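Local atomic coordinates of 75aa long hypothetical regulatory protein AsnC (Pyrococcus horikoshii, PDB entry 2CVI), a protein that is of unknown function but, as a stand-alone Lrp/AsnC ligand-binding domain that binds identical protein, may act as a small-molecule-sensing regulator in Pyrococcus horikoshii. Residues A[21-25]-A[26-30]; A[46-49]-A[50-53]. All coordinates share one frame; numbering follows the deposited sequence.

Contact 1 (A[21-25]-A[26-30]); sequences KLLAM and PEVKE. With K (potassium ion), chain C.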
loop_
_atom_site.group_PDB
_atom_site.type_symbol
_atom_site.label_atom_id
_atom_site.label_comp_id
_atom_site.label_asym_id
_atom_site.label_seq_id
_atom_site.Cartn_x
_atom_site.Cartn_y
_atom_site.Cartn_z
ATOM N N LYS A 21 -6.395 15.257 -7.663
ATOM C CA LYS A 21 -7.407 14.883 -8.635
ATOM C C LYS A 21 -7.919 13.492 -8.313
ATOM O O LYS A 21 -9.102 13.207 -8.490
ATOM C CB LYS A 21 -6.862 14.868 -10.060
ATOM C CG LYS A 21 -6.667 16.250 -10.675
ATOM C CD LYS A 21 -6.159 16.076 -12.129
ATOM C CE LYS A 21 -6.079 17.407 -12.876
ATOM N NZ LYS A 21 -4.996 18.331 -12.451
ATOM N N LEU A 22 -7.020 12.621 -7.849
ATOM C CA LEU A 22 -7.427 11.264 -7.504
ATOM C C LEU A 22 -8.348 11.248 -6.305
ATOM O O LEU A 22 -9.378 10.623 -6.333
ATOM C CB LEU A 22 -6.203 10.362 -7.222
ATOM C CG LEU A 22 -5.348 9.979 -8.429
ATOM C CD1 LEU A 22 -4.065 9.354 -7.940
ATOM C CD2 LEU A 22 -6.120 9.030 -9.322
ATOM N N LEU A 23 -7.960 11.952 -5.239
ATOM C CA LEU A 23 -8.770 11.962 -4.038
ATOM C C LEU A 23 -10.174 12.503 -4.270
ATOM O O LEU A 23 -11.106 12.156 -3.547
ATOM C CB LEU A 23 -8.069 12.779 -2.951
ATOM C CG LEU A 23 -7.109 11.901 -2.156
ATOM C CD1 LEU A 23 -6.228 12.796 -1.263
ATOM C CD2 LEU A 23 -7.910 10.839 -1.355
ATOM N N ALA A 24 -10.332 13.352 -5.289
ATOM C CA ALA A 24 -11.648 13.925 -5.575
ATOM C C ALA A 24 -12.566 12.913 -6.240
ATOM O O ALA A 24 -13.772 13.102 -6.318
ATOM C CB ALA A 24 -11.501 15.164 -6.447
ATOM N N MET A 25 -11.979 11.808 -6.709
ATOM C CA MET A 25 -12.801 10.798 -7.383
ATOM C C MET A 25 -13.518 9.930 -6.372
ATOM O O MET A 25 -12.941 9.480 -5.377
ATOM C CB MET A 25 -11.946 9.918 -8.301
ATOM C CG MET A 25 -11.280 10.666 -9.420
ATOM S SD MET A 25 -10.110 9.678 -10.347
ATOM C CE MET A 25 -9.521 10.925 -11.538
ATOM N N PRO A 26 -14.799 9.646 -6.620
ATOM C CA PRO A 26 -15.527 8.828 -5.660
ATOM C C PRO A 26 -14.960 7.434 -5.336
ATOM O O PRO A 26 -15.075 6.960 -4.220
ATOM C CB PRO A 26 -16.956 8.824 -6.235
ATOM C CG PRO A 26 -16.746 8.959 -7.665
ATOM C CD PRO A 26 -15.630 9.971 -7.796
ATOM N N GLU A 27 -14.318 6.814 -6.310
ATOM C CA GLU A 27 -13.750 5.500 -6.087
ATOM C C GLU A 27 -12.531 5.524 -5.158
ATOM O O GLU A 27 -12.217 4.515 -4.531
ATOM C CB GLU A 27 -13.277 4.899 -7.405
ATOM C CG GLU A 27 -14.383 4.595 -8.394
ATOM C CD GLU A 27 -14.790 5.784 -9.243
ATOM O OE1 GLU A 27 -14.225 6.913 -9.088
ATOM O OE2 GLU A 27 -15.692 5.557 -10.082
ATOM N N VAL A 28 -11.828 6.657 -5.136
ATOM C CA VAL A 28 -10.599 6.785 -4.380
ATOM C C VAL A 28 -10.858 7.124 -2.930
ATOM O O VAL A 28 -11.427 8.192 -2.628
ATOM C CB VAL A 28 -9.660 7.821 -5.015
ATOM C CG1 VAL A 28 -8.419 8.009 -4.139
ATOM C CG2 VAL A 28 -9.266 7.353 -6.410
ATOM N N LYS A 29 -10.421 6.224 -2.052
ATOM C CA LYS A 29 -10.660 6.399 -0.628
ATOM C C LYS A 29 -9.498 6.940 0.155
ATOM O O LYS A 29 -9.697 7.632 1.170
ATOM C CB LYS A 29 -11.122 5.084 -0.002
ATOM C CG LYS A 29 -12.329 4.458 -0.721
ATOM C CD LYS A 29 -13.482 5.466 -0.946
ATOM C CE LYS A 29 -14.673 4.923 -1.798
ATOM N NZ LYS A 29 -15.525 3.965 -1.096
ATOM N N GLU A 30 -8.282 6.632 -0.291
ATOM C CA GLU A 30 -7.072 7.101 0.377
ATOM C C GLU A 30 -6.005 7.200 -0.692
ATOM O O GLU A 30 -6.039 6.456 -1.668
ATOM C CB GLU A 30 -6.538 6.084 1.399
ATOM C CG GLU A 30 -7.534 5.677 2.432
ATOM C CD GLU A 30 -7.037 4.542 3.292
ATOM O OE1 GLU A 30 -5.821 4.253 3.287
ATOM O OE2 GLU A 30 -7.879 3.944 3.990
HETATM K K K C . -12.756 10.281 -2.789
HETATM O O HOH W 1 -15.314 11.835 -4.088
#
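Met25 and Val28 close a type I beta turn that links helix 15-23 to strand 28-33, the first alpha-to-beta connection of this Lrp/AsnC domain. The turn is held by one backbone hydrogen bond, from Val28 N to Met25 O at 3.0 Å. Its N-H...O angle is 141°, and the donor sits well above the carbonyl plane of Met25.

A potassium ion is bound between the helix end and the turn. Three backbone carbonyls bind it: Leu23 O, Met25 O and Val28 O, the last at 2.5 Å from the ion. Met25 O therefore serves the metal and the turn at once. Met25 O and Val28 O are both acceptors, and the shared ion lets them lie close together. A water, whose O is a more distant fourth ligand at 3.3 Å from the potassium ion, donates to Ala24 O.

The apolar contacts gather round Val28. Its CB points at the end of the helix, and both methyls reach the backbone of Leu22, with Val28 CG2 3.3 Å from Leu22 O. Val28 CG1 stands anti to the backbone N (chi1 176°), which brings it to 4.0 Å from Leu23 CD2. The two side chains cross at about a right angle. Val28 CG2 packs more loosely on Met25 CB. An alanine in place of Val28 would probably leave Leu23 CD2 and Met25 CB without their methyl partners and open a gap between strand start and helix end. Phe55 of helix 49-59 also touches Val28 and Met25, and Leu22 rests on Leu40 and Val42.

Beyond the turn, Lys29 and Glu30 both face Lys43 in a classic beta bulge. The Glu27 carboxylate has a long, weak ion pair with Lys59. The Glu27 chain bends at chi2 (85°), and Glu27 OE1 lies 3.9 Å from Met25 CB.

Contact 2 (A[46-49]-A[50-53]); sequences TDTL and KDLD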
loop_
_atom_site.group_PDB
_atom_site.type_symbol
_atom_site.label_atom_id
_atom_site.label_comp_id
_atom_site.label_asym_id
_atom_site.label_seq_id
_atom_site.Cartn_x
_atom_site.Cartn_y
_atom_site.Cartn_z
ATOM N N THR A 46 -14.673 -0.296 -5.442
ATOM C CA THR A 46 -15.605 -0.264 -6.574
ATOM C C THR A 46 -16.664 -1.345 -6.386
ATOM O O THR A 46 -16.464 -2.288 -5.622
ATOM C CB THR A 46 -14.875 -0.476 -7.930
ATOM O OG1 THR A 46 -14.230 -1.755 -7.949
ATOM C CG2 THR A 46 -13.848 0.660 -8.177
ATOM N N ASP A 47 -17.785 -1.223 -7.094
ATOM C CA ASP A 47 -18.846 -2.210 -6.950
ATOM C C ASP A 47 -18.446 -3.592 -7.449
ATOM O O ASP A 47 -18.747 -4.623 -6.835
ATOM C CB ASP A 47 -20.073 -1.730 -7.728
ATOM C CG ASP A 47 -20.704 -0.498 -7.119
ATOM O OD1 ASP A 47 -20.364 -0.152 -5.964
ATOM O OD2 ASP A 47 -21.558 0.116 -7.800
ATOM N N THR A 48 -17.785 -3.601 -8.591
ATOM C CA THR A 48 -17.389 -4.815 -9.269
ATOM C C THR A 48 -15.972 -4.714 -9.798
ATOM O O THR A 48 -15.369 -3.617 -9.843
ATOM C CB THR A 48 -18.293 -5.056 -10.519
ATOM O OG1 THR A 48 -18.042 -4.016 -11.498
ATOM C CG2 THR A 48 -19.794 -4.979 -10.119
ATOM N N LEU A 49 -15.431 -5.855 -10.200
ATOM C CA LEU A 49 -14.115 -5.890 -10.836
ATOM C C LEU A 49 -14.146 -5.170 -12.174
ATOM O O LEU A 49 -13.170 -4.521 -12.576
ATOM C CB LEU A 49 -13.619 -7.327 -11.044
ATOM C CG LEU A 49 -12.897 -7.949 -9.875
ATOM C CD1 LEU A 49 -12.298 -9.270 -10.375
ATOM C CD2 LEU A 49 -11.745 -7.029 -9.357
ATOM N N LYS A 50 -15.255 -5.277 -12.898
ATOM C CA LYS A 50 -15.362 -4.600 -14.167
ATOM C C LYS A 50 -15.213 -3.093 -13.937
ATOM O O LYS A 50 -14.548 -2.399 -14.708
ATOM C CB LYS A 50 -16.718 -4.935 -14.806
ATOM C CG LYS A 50 -16.982 -4.159 -16.064
ATOM C CD LYS A 50 -18.175 -4.711 -16.798
ATOM C CE LYS A 50 -18.586 -3.778 -17.922
ATOM N NZ LYS A 50 -19.615 -4.401 -18.791
ATOM N N ASP A 51 -15.818 -2.592 -12.862
ATOM C CA ASP A 51 -15.694 -1.169 -12.554
ATOM C C ASP A 51 -14.239 -0.806 -12.236
ATOM O O ASP A 51 -13.749 0.251 -12.641
ATOM C CB ASP A 51 -16.591 -0.783 -11.367
ATOM C CG ASP A 51 -18.077 -0.815 -11.716
ATOM O OD1 ASP A 51 -18.422 -0.402 -12.837
ATOM O OD2 ASP A 51 -18.875 -1.233 -10.857
ATOM N N LEU A 52 -13.563 -1.659 -11.487
ATOM C CA LEU A 52 -12.159 -1.396 -11.173
ATOM C C LEU A 52 -11.318 -1.393 -12.455
ATOM O O LEU A 52 -10.432 -0.555 -12.599
ATOM C CB LEU A 52 -11.657 -2.443 -10.185
ATOM C CG LEU A 52 -10.150 -2.390 -9.897
ATOM C CD1 LEU A 52 -9.793 -1.021 -9.284
ATOM C CD2 LEU A 52 -9.754 -3.581 -9.002
ATOM N N ASP A 53 -11.567 -2.343 -13.353
ATOM C CA ASP A 53 -10.830 -2.435 -14.600
ATOM C C ASP A 53 -10.997 -1.164 -15.413
ATOM O O ASP A 53 -10.025 -0.624 -15.956
ATOM C CB ASP A 53 -11.324 -3.656 -15.387
ATOM C CG ASP A 53 -10.344 -4.094 -16.434
ATOM O OD1 ASP A 53 -9.120 -3.974 -16.207
ATOM O OD2 ASP A 53 -10.802 -4.567 -17.486
#
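Thr48 and Asp51 meet at the start of helix 49-59. Asp51 N donates to Thr48 OG1 at 3.0 Å, with an N-H...O angle of 156°. Thr48 OG1 also gives a weak hydrogen bond to Asp51 OD2, at 3.0 Å. Thr48 OG1 lies between its own backbone N and carbonyl carbon (chi1 67°), and this turns it to the first turn of the helix. Asp51 CG stands beside its backbone N, which sets OD2 close to Thr48 OG1.

Thr48 O is gripped twice, from opposite faces of its carbonyl plane. Leu52 N donates to Thr48 O at 3.1 Å. Thr46 OG1 donates to Thr48 O at 2.9 Å and helps hold that carbonyl. Thr46 OG1 also lies 3.5 Å from Leu52 CB. Asp53 N continues the helical pattern with a bond to Leu49 O at 2.8 Å.

Further out, Leu49 CD2 touches Leu52 CD2 at 4.0 Å. Both leucines touch Val2 and Ile73 of the sheet, and Leu52 also reaches Ala4. Asp47 OD2 is 4.3 Å from Asp51 OD2. Such like charges may raise the proton affinity of either carboxylate, though the helix start and the Thr48 hydroxyl would probably offset this for Asp51.

With Thr48 at the N-cap and its hydroxyl accepting from Asp51 N, this is a side-chain helix cap at the strand-to-helix passage of a ferredoxin-like alpha-beta domain.

How the contacts relate
Both contacts are local and partly buried, and they make opposite passages. Contact 1 leaves helix 15-23 and enters strand 28-33. Contact 2 leaves strand 40-46 and enters helix 49-59. Each has two buried residues, but contact 2 has five exposed ones and contact 1 three. Contact 1 also lies nearer the middle of the chain, about 8 Å from it by centres, against 12 Å for contact 2. The polar work of contact 1 is done by backbone carbonyls and a potassium ion, whereas contact 2 relies on threonine hydroxyls and helix amides. Helix 49-59, which contact 2 begins, covers Val28 through Phe55. The two meet where Glu27 CG packs on Thr46 CG2 at 4.0 Å.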